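Local coordinates for AF1502 (Archaeoglobus fulgidus, PDB 5A1Q), which is of unknown function but represents the STAC domain, a small all-helical module associated with transmembrane solute transport and two-component signal transduction systems, at residues D12-E17 with E45-L50; S41-I46 with E65-E70; K8-E13 with E61-R66. All coordinates share one frame; numbering follows the deposited sequence.

Contact 1 (D12-E17 with E45-L50)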
loop_
_atom_site.group_PDB
_atom_site.type_symbol
_atom_site.label_atom_id
_atom_site.label_comp_id
_atom_site.label_asym_id
_atom_site.label_seq_id
_atom_site.Cartn_x
_atom_site.Cartn_y
_atom_site.Cartn_z
ATOM N N ASP A 12 -14.355 -4.191 10.059
ATOM C CA ASP A 12 -15.771 -3.829 10.233
ATOM C C ASP A 12 -16.040 -2.338 9.895
ATOM O O ASP A 12 -16.985 -2.039 9.143
ATOM C CB ASP A 12 -16.260 -4.186 11.618
ATOM C CG ASP A 12 -16.452 -5.706 11.809
ATOM O OD1 ASP A 12 -16.398 -6.452 10.789
ATOM O OD2 ASP A 12 -16.578 -6.132 12.966
ATOM N N GLU A 13 -15.171 -1.435 10.332
ATOM C CA GLU A 13 -15.346 -0.016 9.981
ATOM C C GLU A 13 -15.217 0.206 8.455
ATOM O O GLU A 13 -15.986 0.984 7.892
ATOM C CB GLU A 13 -14.356 0.902 10.734
ATOM C CG GLU A 13 -14.580 0.968 12.231
ATOM C CD GLU A 13 -15.680 1.930 12.653
ATOM O OE1 GLU A 13 -16.290 2.596 11.793
ATOM O OE2 GLU A 13 -15.921 2.023 13.873
ATOM N N LEU A 14 -14.272 -0.468 7.798
ATOM C CA LEU A 14 -14.074 -0.260 6.389
ATOM C C LEU A 14 -15.213 -0.832 5.579
ATOM O O LEU A 14 -15.680 -0.219 4.604
ATOM C CB LEU A 14 -12.728 -0.854 5.954
ATOM C CG LEU A 14 -11.436 -0.181 6.420
ATOM C CD1 LEU A 14 -10.229 -1.102 6.258
ATOM C CD2 LEU A 14 -11.179 1.077 5.621
ATOM N N LYS A 15 -15.731 -1.994 5.990
ATOM C CA LYS A 15 -16.831 -2.607 5.271
ATOM C C LYS A 15 -18.079 -1.757 5.366
ATOM O O LYS A 15 -18.838 -1.724 4.390
ATOM C CB LYS A 15 -17.157 -3.971 5.806
ATOM C CG LYS A 15 -16.180 -5.033 5.432
ATOM C CD LYS A 15 -16.622 -6.323 6.110
ATOM C CE LYS A 15 -16.160 -7.506 5.329
ATOM N NZ LYS A 15 -16.497 -8.723 6.125
ATOM N N LYS A 16 -18.269 -1.061 6.504
ATOM C CA LYS A 16 -19.399 -0.137 6.635
ATOM C C LYS A 16 -19.401 0.898 5.499
ATOM O O LYS A 16 -20.481 1.295 5.020
ATOM C CB LYS A 16 -19.361 0.551 8.007
ATOM C CG LYS A 16 -20.677 1.088 8.529
ATOM C CD LYS A 16 -20.818 0.803 10.014
ATOM C CE LYS A 16 -21.187 -0.658 10.266
ATOM N NZ LYS A 16 -20.942 -1.082 11.671
ATOM N N GLU A 17 -18.227 1.395 5.119
ATOM C CA GLU A 17 -18.101 2.422 4.070
ATOM C C GLU A 17 -17.991 1.871 2.617
ATOM O O GLU A 17 -18.625 2.401 1.688
ATOM C CB GLU A 17 -16.890 3.319 4.386
ATOM C CG GLU A 17 -17.052 4.172 5.631
ATOM C CD GLU A 17 -18.226 5.109 5.498
ATOM O OE1 GLU A 17 -18.348 5.748 4.438
ATOM O OE2 GLU A 17 -19.049 5.148 6.420
ATOM N N GLU A 45 -0.963 3.819 9.806
ATOM C CA GLU A 45 -0.127 3.567 8.595
ATOM C C GLU A 45 -0.839 2.738 7.560
ATOM O O GLU A 45 -0.785 3.024 6.347
ATOM C CB GLU A 45 1.173 2.948 8.976
ATOM C CG GLU A 45 2.052 2.863 7.756
ATOM C CD GLU A 45 3.511 2.801 8.102
ATOM O OE1 GLU A 45 3.997 3.649 8.891
ATOM O OE2 GLU A 45 4.161 1.883 7.575
ATOM N N ILE A 46 -1.510 1.678 7.987
ATOM C CA ILE A 46 -2.369 0.947 7.084
ATOM C C ILE A 46 -3.435 1.794 6.363
ATOM O O ILE A 46 -3.581 1.802 5.114
ATOM C CB ILE A 46 -3.018 -0.277 7.781
ATOM C CG1 ILE A 46 -1.938 -1.223 8.372
ATOM C CG2 ILE A 46 -4.084 -0.913 6.847
ATOM C CD1 ILE A 46 -2.564 -2.260 9.300
ATOM N N LEU A 47 -4.152 2.608 7.116
ATOM C CA LEU A 47 -5.080 3.520 6.523
ATOM C C LEU A 47 -4.425 4.561 5.630
ATOM O O LEU A 47 -5.064 4.976 4.626
ATOM C CB LEU A 47 -5.933 4.229 7.624
ATOM C CG LEU A 47 -6.810 3.268 8.371
ATOM C CD1 LEU A 47 -7.466 3.993 9.532
ATOM C CD2 LEU A 47 -7.859 2.639 7.470
ATOM N N SER A 48 -3.219 5.013 5.951
ATOM C CA SER A 48 -2.541 5.973 5.098
ATOM C C SER A 48 -2.353 5.391 3.656
ATOM O O SER A 48 -2.472 6.123 2.657
ATOM C CB SER A 48 -1.213 6.464 5.694
ATOM O OG SER A 48 -0.163 5.468 5.633
ATOM N N VAL A 49 -2.002 4.132 3.538
ATOM C CA VAL A 49 -1.919 3.474 2.211
ATOM C C VAL A 49 -3.248 3.500 1.470
ATOM O O VAL A 49 -3.337 3.931 0.351
ATOM C CB VAL A 49 -1.343 2.034 2.289
ATOM C CG1 VAL A 49 -1.364 1.298 0.963
ATOM C CG2 VAL A 49 0.041 2.115 2.914
ATOM N N LEU A 50 -4.338 3.110 2.142
ATOM C CA LEU A 50 -5.618 3.055 1.533
ATOM C C LEU A 50 -6.148 4.446 1.196
ATOM O O LEU A 50 -6.872 4.579 0.174
ATOM C CB LEU A 50 -6.617 2.298 2.390
ATOM C CG LEU A 50 -6.279 0.801 2.587
ATOM C CD1 LEU A 50 -7.290 0.149 3.539
ATOM C CD2 LEU A 50 -6.132 0.118 1.265
#
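Leu14 sends its two methyl groups to two different leucines one turn apart on the helix of 45-50. The contact between the segments is purely apolar. CD2 of Leu14 meets CD2 of Leu47 at 4.1 Å, the two side chains running past one another in opposite senses. The other branch, CD1 of Leu14, comes to CD1 of Leu50 at 4.2 Å. In Leu14 CG stands anti to the carbonyl carbon (chi1 -70°), and chi2 (163°) then turns the fork, one methyl to each partner. The backbones stay well apart, 9.8 Å between the CA atoms of Leu14 and Leu47, a span that long branched leucines can bridge.

No hydrogen bond crosses between the segments; within 45-50, Ser48 OG donates to Glu45 O at 2.6 Å, and this carbonyl also accepts from Val49 N. The hydroxyl thus satisfies itself on its own helix, on a side turned away from the leucines. Ala22 and Val63 also touch Leu14, and Ser32 of the second subunit packs on Leu50. This is the leucine-rich centre of a four-helix domain, where helices 7-18 and 43-51 meet through side-chain ends.

Contact 2 (S41-I46 with E65-E70)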
loop_
_atom_site.group_PDB
_atom_site.type_symbol
_atom_site.label_atom_id
_atom_site.label_comp_id
_atom_site.label_asym_id
_atom_site.label_seq_id
_atom_site.Cartn_x
_atom_site.Cartn_y
_atom_site.Cartn_z
ATOM N N SER A 41 -0.444 0.503 17.157
ATOM C CA SER A 41 0.806 1.050 16.629
ATOM C C SER A 41 0.821 1.189 15.123
ATOM O O SER A 41 1.592 2.022 14.630
ATOM C CB SER A 41 2.037 0.201 17.010
ATOM O OG SER A 41 2.283 0.121 18.414
ATOM N N ASN A 42 0.014 0.399 14.382
ATOM C CA ASN A 42 0.149 0.347 12.916
ATOM C C ASN A 42 -1.070 0.697 12.132
ATOM O O ASN A 42 -1.024 0.809 10.888
ATOM C CB ASN A 42 0.730 -1.020 12.478
ATOM C CG ASN A 42 -0.246 -2.173 12.649
ATOM O OD1 ASN A 42 -1.444 -1.990 12.856
ATOM N ND2 ASN A 42 0.260 -3.378 12.497
ATOM N N TYR A 43 -2.243 0.866 12.795
ATOM C CA TYR A 43 -3.435 1.090 12.014
ATOM C C TYR A 43 -3.455 2.362 11.198
ATOM O O TYR A 43 -4.025 2.359 10.111
ATOM C CB TYR A 43 -4.730 0.986 12.860
ATOM C CG TYR A 43 -5.088 2.169 13.726
ATOM C CD1 TYR A 43 -4.393 2.407 14.842
ATOM C CD2 TYR A 43 -6.105 3.046 13.356
ATOM C CE1 TYR A 43 -4.679 3.450 15.704
ATOM C CE2 TYR A 43 -6.462 4.105 14.214
ATOM C CZ TYR A 43 -5.727 4.289 15.395
ATOM O OH TYR A 43 -5.927 5.338 16.268
ATOM N N LYS A 44 -2.816 3.414 11.687
ATOM C CA LYS A 44 -2.904 4.664 10.973
ATOM C C LYS A 44 -2.066 4.540 9.696
ATOM O O LYS A 44 -2.465 5.065 8.650
ATOM C CB LYS A 44 -2.460 5.806 11.827
ATOM C CG LYS A 44 -3.524 6.148 12.883
ATOM C CD LYS A 44 -3.278 7.497 13.500
ATOM C CE LYS A 44 -4.312 7.759 14.616
ATOM N NZ LYS A 44 -4.301 9.105 15.224
ATOM N N GLU A 45 -0.963 3.819 9.806
ATOM C CA GLU A 45 -0.127 3.567 8.595
ATOM C C GLU A 45 -0.839 2.738 7.560
ATOM O O GLU A 45 -0.785 3.024 6.347
ATOM C CB GLU A 45 1.173 2.948 8.976
ATOM C CG GLU A 45 2.052 2.863 7.756
ATOM C CD GLU A 45 3.511 2.801 8.102
ATOM O OE1 GLU A 45 3.997 3.649 8.891
ATOM O OE2 GLU A 45 4.161 1.883 7.575
ATOM N N ILE A 46 -1.510 1.678 7.987
ATOM C CA ILE A 46 -2.369 0.947 7.084
ATOM C C ILE A 46 -3.435 1.794 6.363
ATOM O O ILE A 46 -3.581 1.802 5.114
ATOM C CB ILE A 46 -3.018 -0.277 7.781
ATOM C CG1 ILE A 46 -1.938 -1.223 8.372
ATOM C CG2 ILE A 46 -4.084 -0.913 6.847
ATOM C CD1 ILE A 46 -2.564 -2.260 9.300
ATOM N N GLU A 65 -11.805 9.423 10.625
ATOM C CA GLU A 65 -12.514 10.361 11.422
ATOM C C GLU A 65 -13.318 9.719 12.567
ATOM O O GLU A 65 -13.281 10.203 13.689
ATOM C CB GLU A 65 -13.454 11.201 10.505
ATOM C CG GLU A 65 -12.707 12.351 9.821
ATOM C CD GLU A 65 -13.467 12.945 8.623
ATOM O OE1 GLU A 65 -14.611 12.502 8.376
ATOM O OE2 GLU A 65 -12.883 13.804 7.907
ATOM N N ARG A 66 -13.961 8.599 12.245
ATOM C CA ARG A 66 -14.769 7.849 13.224
ATOM C C ARG A 66 -13.889 7.238 14.299
ATOM O O ARG A 66 -14.289 7.198 15.481
ATOM C CB ARG A 66 -15.538 6.715 12.532
ATOM C CG ARG A 66 -16.840 7.230 11.914
ATOM C CD ARG A 66 -17.444 6.290 10.886
ATOM N NE ARG A 66 -18.592 6.923 10.194
ATOM C CZ ARG A 66 -19.369 6.311 9.292
ATOM N NH1 ARG A 66 -19.140 5.032 8.956
ATOM N NH2 ARG A 66 -20.384 6.976 8.717
ATOM N N LEU A 67 -12.704 6.795 13.917
ATOM C CA LEU A 67 -11.770 6.243 14.921
ATOM C C LEU A 67 -11.238 7.319 15.818
ATOM O O LEU A 67 -11.171 7.105 17.021
ATOM C CB LEU A 67 -10.656 5.446 14.263
ATOM C CG LEU A 67 -11.087 4.172 13.546
ATOM C CD1 LEU A 67 -9.897 3.491 12.892
ATOM C CD2 LEU A 67 -11.791 3.233 14.508
ATOM N N GLU A 68 -10.914 8.494 15.258
ATOM C CA GLU A 68 -10.488 9.646 16.056
ATOM C C GLU A 68 -11.518 10.069 17.080
ATOM O O GLU A 68 -11.192 10.417 18.226
ATOM C CB GLU A 68 -10.159 10.844 15.147
ATOM C CG GLU A 68 -8.834 10.733 14.405
ATOM C CD GLU A 68 -7.614 11.080 15.260
ATOM O OE1 GLU A 68 -7.785 11.524 16.420
ATOM O OE2 GLU A 68 -6.472 10.907 14.766
ATOM N N LYS A 69 -12.790 10.064 16.685
ATOM C CA LYS A 69 -13.881 10.462 17.573
ATOM C C LYS A 69 -14.039 9.538 18.782
ATOM O O LYS A 69 -14.301 10.010 19.926
ATOM C CB LYS A 69 -15.218 10.601 16.784
ATOM C CG LYS A 69 -15.699 12.050 16.649
ATOM C CD LYS A 69 -14.631 12.990 16.074
ATOM C CE LYS A 69 -14.568 12.913 14.555
ATOM N NZ LYS A 69 -13.202 13.182 14.022
ATOM N N GLU A 70 -13.913 8.245 18.527
ATOM C CA GLU A 70 -13.965 7.212 19.570
ATOM C C GLU A 70 -12.738 7.217 20.513
ATOM O O GLU A 70 -12.807 6.683 21.624
ATOM C CB GLU A 70 -14.118 5.832 18.923
ATOM C CG GLU A 70 -15.440 5.661 18.191
ATOM C CD GLU A 70 -15.589 4.323 17.492
ATOM O OE1 GLU A 70 -14.570 3.631 17.288
ATOM O OE2 GLU A 70 -16.734 3.971 17.132
#
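The ring of Tyr43 is touched across the contact by CD1 of Leu67, which approaches it obliquely, 3.7 Å from CE2 and 3.8 Å from CD2. One ring face is occupied from within the segment: CG of the neighbouring Lys44 sits 3.7 Å above the plane of the Tyr43 ring, over its centre. The other flat group, the carboxylate of Glu68, receives Lys44 NZ from above its plane, 41° out of it.

That approach makes a salt bridge, Lys44 NZ donating to Glu68 OE2 at 2.9 Å. The lysine chain is extended beyond CG while the glutamate bends at chi2 (-79°), and the two side chains cross at about a right angle. A long, flexible lysine suits the place because its methylenes can cover the tyrosine before the ammonium group reaches the solvent-facing glutamate.

Tyr43 has CG wedged between the backbone N and the carbonyl carbon (chi1 78°), a setting usually disfavoured within a helix but easier here, in its first turn, where no preceding turn stands in the way. It puts the ring between Lys44 and Leu67, and Ile5 also packs on it. Leu67 is buried, and its branched apolar end suits packing against the ring carbons. Just before the helix, Asn42 turns its side chain to the backbone of Asp37 and Asp39. Start of helix 43-51 and end of helix 57-70 are thereby joined, apolar inside and ionic outside, in the manner of an antiparallel helical hairpin.

Contact 3 (K8-E13 with E61-R66)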
loop_
_atom_site.group_PDB
_atom_site.type_symbol
_atom_site.label_atom_id
_atom_site.label_comp_id
_atom_site.label_asym_id
_atom_site.label_seq_id
_atom_site.Cartn_x
_atom_site.Cartn_y
_atom_site.Cartn_z
ATOM N N LYS A 8 -10.462 -7.129 13.297
ATOM C CA LYS A 8 -11.911 -7.205 13.167
ATOM C C LYS A 8 -12.520 -5.803 13.203
ATOM O O LYS A 8 -13.413 -5.456 12.392
ATOM C CB LYS A 8 -12.506 -8.069 14.249
ATOM C CG LYS A 8 -14.034 -8.216 14.188
ATOM N N LYS A 9 -12.052 -4.977 14.134
ATOM C CA LYS A 9 -12.603 -3.633 14.269
ATOM C C LYS A 9 -12.345 -2.808 12.973
ATOM O O LYS A 9 -13.280 -2.165 12.431
ATOM C CB LYS A 9 -12.059 -2.938 15.539
ATOM C CG LYS A 9 -12.349 -1.462 15.611
ATOM C CD LYS A 9 -13.788 -1.220 15.974
ATOM C CE LYS A 9 -13.959 0.174 16.547
ATOM N NZ LYS A 9 -15.389 0.593 16.536
ATOM N N LEU A 10 -11.115 -2.848 12.438
ATOM C CA LEU A 10 -10.747 -2.050 11.350
ATOM C C LEU A 10 -11.493 -2.559 10.085
ATOM O O LEU A 10 -12.039 -1.760 9.320
ATOM C CB LEU A 10 -9.219 -2.046 11.222
ATOM C CG LEU A 10 -8.723 -1.196 10.101
ATOM C CD1 LEU A 10 -9.145 0.245 10.381
ATOM C CD2 LEU A 10 -7.227 -1.290 9.930
ATOM N N LEU A 11 -11.552 -3.894 9.878
ATOM C CA LEU A 11 -12.282 -4.438 8.751
ATOM C C LEU A 11 -13.769 -4.082 8.872
ATOM O O LEU A 11 -14.390 -3.706 7.865
ATOM C CB LEU A 11 -12.121 -5.945 8.733
ATOM C CG LEU A 11 -12.909 -6.637 7.626
ATOM C CD1 LEU A 11 -12.522 -6.104 6.274
ATOM C CD2 LEU A 11 -12.662 -8.156 7.753
ATOM N N ASP A 12 -14.355 -4.191 10.059
ATOM C CA ASP A 12 -15.771 -3.829 10.233
ATOM C C ASP A 12 -16.040 -2.338 9.895
ATOM O O ASP A 12 -16.985 -2.039 9.143
ATOM C CB ASP A 12 -16.260 -4.186 11.618
ATOM C CG ASP A 12 -16.452 -5.706 11.809
ATOM O OD1 ASP A 12 -16.398 -6.452 10.789
ATOM O OD2 ASP A 12 -16.578 -6.132 12.966
ATOM N N GLU A 13 -15.171 -1.435 10.332
ATOM C CA GLU A 13 -15.346 -0.016 9.981
ATOM C C GLU A 13 -15.217 0.206 8.455
ATOM O O GLU A 13 -15.986 0.984 7.892
ATOM C CB GLU A 13 -14.356 0.902 10.734
ATOM C CG GLU A 13 -14.580 0.968 12.231
ATOM C CD GLU A 13 -15.680 1.930 12.653
ATOM O OE1 GLU A 13 -16.290 2.596 11.793
ATOM O OE2 GLU A 13 -15.921 2.023 13.873
ATOM N N GLU A 61 -11.111 8.307 4.780
ATOM C CA GLU A 61 -11.078 9.522 5.570
ATOM C C GLU A 61 -12.212 9.414 6.606
ATOM O O GLU A 61 -12.040 9.743 7.789
ATOM C CB GLU A 61 -11.223 10.788 4.645
ATOM C CG GLU A 61 -9.936 11.104 3.839
ATOM C CD GLU A 61 -9.951 12.182 2.734
ATOM O OE1 GLU A 61 -11.004 12.531 2.135
ATOM O OE2 GLU A 61 -8.826 12.667 2.425
ATOM N N ILE A 62 -13.390 8.964 6.161
ATOM C CA ILE A 62 -14.543 8.808 7.083
ATOM C C ILE A 62 -14.196 7.779 8.217
ATOM O O ILE A 62 -14.443 8.058 9.394
ATOM C CB ILE A 62 -15.835 8.440 6.312
ATOM C CG1 ILE A 62 -16.261 9.659 5.499
ATOM C CG2 ILE A 62 -16.894 7.959 7.337
ATOM C CD1 ILE A 62 -17.367 9.390 4.521
ATOM N N VAL A 63 -13.593 6.642 7.842
ATOM C CA VAL A 63 -13.165 5.674 8.893
ATOM C C VAL A 63 -12.173 6.292 9.828
ATOM O O VAL A 63 -12.330 6.194 11.037
ATOM C CB VAL A 63 -12.529 4.435 8.243
ATOM C CG1 VAL A 63 -11.953 3.479 9.301
ATOM C CG2 VAL A 63 -13.544 3.677 7.429
ATOM N N GLU A 64 -11.173 6.988 9.285
ATOM C CA GLU A 64 -10.205 7.676 10.175
ATOM C C GLU A 64 -10.875 8.622 11.147
ATOM O O GLU A 64 -10.593 8.660 12.347
ATOM C CB GLU A 64 -9.190 8.460 9.370
ATOM C CG GLU A 64 -8.256 7.566 8.579
ATOM C CD GLU A 64 -6.861 8.139 8.422
ATOM O OE1 GLU A 64 -6.375 8.815 9.349
ATOM O OE2 GLU A 64 -6.234 7.876 7.373
ATOM N N GLU A 65 -11.805 9.423 10.625
ATOM C CA GLU A 65 -12.514 10.361 11.422
ATOM C C GLU A 65 -13.318 9.719 12.567
ATOM O O GLU A 65 -13.281 10.203 13.689
ATOM C CB GLU A 65 -13.454 11.201 10.505
ATOM C CG GLU A 65 -12.707 12.351 9.821
ATOM C CD GLU A 65 -13.467 12.945 8.623
ATOM O OE1 GLU A 65 -14.611 12.502 8.376
ATOM O OE2 GLU A 65 -12.883 13.804 7.907
ATOM N N ARG A 66 -13.961 8.599 12.245
ATOM C CA ARG A 66 -14.769 7.849 13.224
ATOM C C ARG A 66 -13.889 7.238 14.299
ATOM O O ARG A 66 -14.289 7.198 15.481
ATOM C CB ARG A 66 -15.538 6.715 12.532
ATOM C CG ARG A 66 -16.840 7.230 11.914
ATOM C CD ARG A 66 -17.444 6.290 10.886
ATOM N NE ARG A 66 -18.592 6.923 10.194
ATOM C CZ ARG A 66 -19.369 6.311 9.292
ATOM N NH1 ARG A 66 -19.140 5.032 8.956
ATOM N NH2 ARG A 66 -20.384 6.976 8.717
HETATM O O HOH W 1 -16.743 3.335 9.475
#
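Glu13 and Val63 face each other where the two helices come nearest, 6.2 Å between their CA atoms, and each points its CB at the opposite segment. The valine straddles the glutamate's root: CG1 touches Glu13 CB at 3.8 Å, while CG2 lies against the backbone, 3.7 Å from Glu13 O. With CG1 anti to the backbone N (chi1 174°), Val63 offers both methyls to the same residue, and its compactness suits so close a pass. On the inner side Leu10 CD1 adds a looser touch to Val63 CG1 at 4.4 Å.

Beyond CB the glutamate chain bends at chi2 (-82°). Its carboxylate crosses Arg66 at a slant, the acid and guanidinium planes 55° apart, and OE1 approaches CD of Arg66 at 4.0 Å without pairing directly with the charged end. A water mediates instead: it donates to OE1 and to the carbonyl O of Glu13, and accepts from Arg66 NH1 at 3.0 Å, lying at the guanidinium edge. Ile62 CG2 lies over one face, toward its rim, and Glu17 is the group's direct salt-bridge partner. The other oxygen, OE2, uses its anti lone pair to receive Lys9 NZ at 3.1 Å, a salt bridge one turn back along the helix; Lys9 also has a long, weak ion pair with Glu70. Glutamate fits here: CB packs on Val63, the oxygens serve Lys9 and water separately. With an alanine in place of Glu13, Lys9 would probably lose its salt-bridge mate on this helix, and the bridging water one of its acceptors.

The axes approach to 10.8 Å with their directions 130° apart, so the contact is a steeply crossed antiparallel helix pair that joins the first and last helices of the four-helix domain, with apolar packing beneath a polar, hydrated rim.

Contact 1 lies deepest, its centre about 2 Å from the centre of the chain, and is built from buried leucines alone; contacts 2 and 3, with centres about 8 and 6 Å from that point, pair apolar packing with charged groups. Each two contacts share one helix: 7-18 serves contacts 1 and 3, 43-51 serves 1 and 2, and 57-70 serves 2 and 3, so three helices are tied pairwise. Contact 2 closes its outer side with a direct salt bridge, whereas contact 3 uses water between its opposite charges. Leu47 packing on Leu67, and Leu14 on Val63, make the apolar parts continuous, while the Glu17-Arg66 salt bridge links helices 7-18 and 57-70 beside them.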